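Local coordinates for VP4 CORE protein (Bluetongue virus, PDB 2JHP) that caps the viral RNA as a multifunctional capping enzyme and is one of the proteins of the inner capsid, at residues His194-Cys198 with Trp264-Ser268. Numbering follows the deposited sequence.
Sequences HYIGC and WDVSS. With SAH (S-adenosyl-L-homocysteine), chain C.
In Rossmann-fold methyltransferases the cofactor sits where neighbouring parallel strands end at the carboxyl edge of the sheet, and this pair is a worked example. Ile196 and Trp264 form a parallel bridge, CA atoms 5.0 Å apart, with both side chains on one face: Ile196 CG1 lies 3.9 Å from CE3 of Trp264 (chi1 t), and Ile196 CG2 is 3.9 Å from Val266 CG2. Between the two segments one backbone hydrogen bond, Asp265 N to Ile196 O at 2.9 Å, sets the register. Just past strand 192-196 the chain turns at Gly197 (phi/psi 81/40), whose CA lies 4.5 Å from the CA of Val266; a CB there would clash with the backbone of Asp265 and Val266. Asp265 (chi1 t) points toward the turn, its CB 4.1 Å from Tyr195 CE1, at the ring edge. The amino N of S-adenosyl-L-homocysteine donates to Asp265 OD2 (2.9 Å) and to Gly197 O (2.8 Å), while Ile196 CG2 approaches adenine C2 at 3.5 Å. Asp265 OD1 is salt-bridged to Arg337 on strand 335-341. Strand 192-196 runs between strands 219-223 and 260-264, Ile196 touching Ile248 of helix 246-249 and Trp264 packing on Ile305 of strand 302-308.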
loop_
_atom_site.group_PDB
_atom_site.type_symbol
_atom_site.label_atom_id
_atom_site.label_comp_id
_atom_site.label_asym_id
_atom_site.label_seq_id
_atom_site.Cartn_x
_atom_site.Cartn_y
_atom_site.Cartn_z
ATOM N N HIS A 194 2.578 -29.981 7.133
ATOM C CA HIS A 194 3.192 -31.115 7.789
ATOM C C HIS A 194 4.589 -30.702 8.264
ATOM O O HIS A 194 5.478 -30.414 7.452
ATOM C CB HIS A 194 3.245 -32.305 6.828
ATOM C CG HIS A 194 1.896 -32.823 6.444
ATOM N ND1 HIS A 194 1.375 -33.991 6.952
ATOM C CD2 HIS A 194 0.950 -32.317 5.617
ATOM C CE1 HIS A 194 0.168 -34.189 6.450
ATOM N NE2 HIS A 194 -0.112 -33.189 5.634
ATOM N N TYR A 195 4.756 -30.651 9.583
ATOM C CA TYR A 195 5.963 -30.113 10.212
ATOM C C TYR A 195 6.703 -31.232 10.934
ATOM O O TYR A 195 6.355 -31.606 12.054
ATOM C CB TYR A 195 5.577 -28.992 11.193
ATOM C CG TYR A 195 6.701 -28.133 11.759
ATOM C CD1 TYR A 195 8.043 -28.445 11.556
ATOM C CD2 TYR A 195 6.404 -27.015 12.536
ATOM C CE1 TYR A 195 9.058 -27.649 12.089
ATOM C CE2 TYR A 195 7.408 -26.217 13.082
ATOM C CZ TYR A 195 8.731 -26.537 12.854
ATOM O OH TYR A 195 9.728 -25.746 13.385
ATOM N N ILE A 196 7.722 -31.760 10.263
ATOM C CA ILE A 196 8.532 -32.861 10.767
ATOM C C ILE A 196 9.716 -32.288 11.532
ATOM O O ILE A 196 10.440 -31.432 11.013
ATOM C CB ILE A 196 9.123 -33.759 9.616
ATOM C CG1 ILE A 196 8.274 -33.735 8.321
ATOM C CG2 ILE A 196 9.435 -35.159 10.137
ATOM C CD1 ILE A 196 6.999 -34.531 8.351
ATOM N N GLY A 197 9.927 -32.785 12.746
ATOM C CA GLY A 197 10.989 -32.285 13.607
ATOM C C GLY A 197 10.543 -31.018 14.308
ATOM O O GLY A 197 11.323 -30.075 14.463
ATOM N N CYS A 198 9.282 -31.005 14.736
ATOM C CA CYS A 198 8.667 -29.818 15.339
ATOM C C CYS A 198 9.234 -29.433 16.713
ATOM O O CYS A 198 9.066 -28.292 17.162
ATOM C CB CYS A 198 7.140 -29.977 15.405
ATOM S SG CYS A 198 6.539 -31.404 16.365
ATOM N N TRP A 264 10.620 -29.440 7.087
ATOM C CA TRP A 264 11.565 -30.441 7.634
ATOM C C TRP A 264 12.672 -29.770 8.437
ATOM O O TRP A 264 13.480 -29.009 7.884
ATOM C CB TRP A 264 12.169 -31.282 6.501
ATOM C CG TRP A 264 13.175 -32.355 6.910
ATOM C CD1 TRP A 264 14.509 -32.181 7.172
ATOM C CD2 TRP A 264 12.925 -33.762 7.039
ATOM N NE1 TRP A 264 15.102 -33.394 7.470
ATOM C CE2 TRP A 264 14.153 -34.381 7.392
ATOM C CE3 TRP A 264 11.784 -34.562 6.894
ATOM C CZ2 TRP A 264 14.259 -35.753 7.614
ATOM C CZ3 TRP A 264 11.895 -35.925 7.108
ATOM C CH2 TRP A 264 13.119 -36.505 7.468
ATOM N N ASP A 265 12.689 -30.062 9.741
ATOM C CA ASP A 265 13.669 -29.503 10.680
ATOM C C ASP A 265 14.315 -30.595 11.527
ATOM O O ASP A 265 14.718 -30.364 12.673
ATOM C CB ASP A 265 13.025 -28.424 11.574
ATOM C CG ASP A 265 14.056 -27.488 12.205
ATOM O OD1 ASP A 265 15.097 -27.206 11.566
ATOM O OD2 ASP A 265 13.830 -27.031 13.343
ATOM N N VAL A 266 14.430 -31.779 10.939
ATOM C CA VAL A 266 14.981 -32.955 11.613
ATOM C C VAL A 266 16.481 -32.828 11.958
ATOM O O VAL A 266 17.302 -32.462 11.111
ATOM C CB VAL A 266 14.690 -34.231 10.777
ATOM C CG1 VAL A 266 15.360 -35.460 11.364
ATOM C CG2 VAL A 266 13.188 -34.442 10.654
ATOM N N SER A 267 16.806 -33.119 13.217
ATOM C CA SER A 267 18.184 -33.188 13.718
ATOM C C SER A 267 18.240 -34.102 14.954
ATOM O O SER A 267 17.230 -34.279 15.638
ATOM C CB SER A 267 18.712 -31.793 14.065
ATOM O OG SER A 267 18.154 -31.315 15.276
ATOM N N SER A 268 19.415 -34.670 15.234
ATOM C CA SER A 268 19.574 -35.629 16.338
ATOM C C SER A 268 20.751 -35.310 17.264
ATOM O O SER A 268 21.377 -34.259 17.142
ATOM C CB SER A 268 19.700 -37.056 15.791
ATOM O OG SER A 268 18.431 -37.597 15.459
HETATM N N SAH C . 11.655 -27.400 15.199
HETATM C CA SAH C . 12.223 -27.429 16.584
HETATM C CB SAH C . 13.746 -27.588 16.588
HETATM C CG SAH C . 14.229 -28.893 15.963
HETATM S SD SAH C . 14.925 -29.997 17.210
HETATM C C SAH C . 11.803 -26.183 17.359
HETATM O O SAH C . 11.509 -25.139 16.774
HETATM O OXT SAH C . 11.739 -26.202 18.588
HETATM C "C5'" SAH C . 15.041 -31.405 16.090
HETATM C "C4'" SAH C . 14.003 -32.442 16.480
HETATM O "O4'" SAH C . 13.873 -33.417 15.478
HETATM C "C3'" SAH C . 14.354 -33.197 17.750
HETATM O "O3'" SAH C . 13.515 -32.721 18.770
HETATM C "C2'" SAH C . 14.081 -34.660 17.436
HETATM O "O2'" SAH C . 13.191 -35.227 18.367
HETATM C "C1'" SAH C . 13.393 -34.592 16.090
HETATM N N9 SAH C . 13.618 -35.720 15.175
HETATM C C8 SAH C . 14.765 -36.439 14.959
HETATM N N7 SAH C . 14.511 -37.358 13.998
HETATM C C5 SAH C . 13.230 -37.227 13.593
HETATM C C6 SAH C . 12.458 -37.897 12.648
HETATM N N6 SAH C . 12.983 -38.888 11.936
HETATM N N1 SAH C . 11.138 -37.527 12.457
HETATM C C2 SAH C . 10.591 -36.500 13.195
HETATM N N3 SAH C . 11.367 -35.838 14.127
HETATM C C4 SAH C . 12.660 -36.197 14.323
#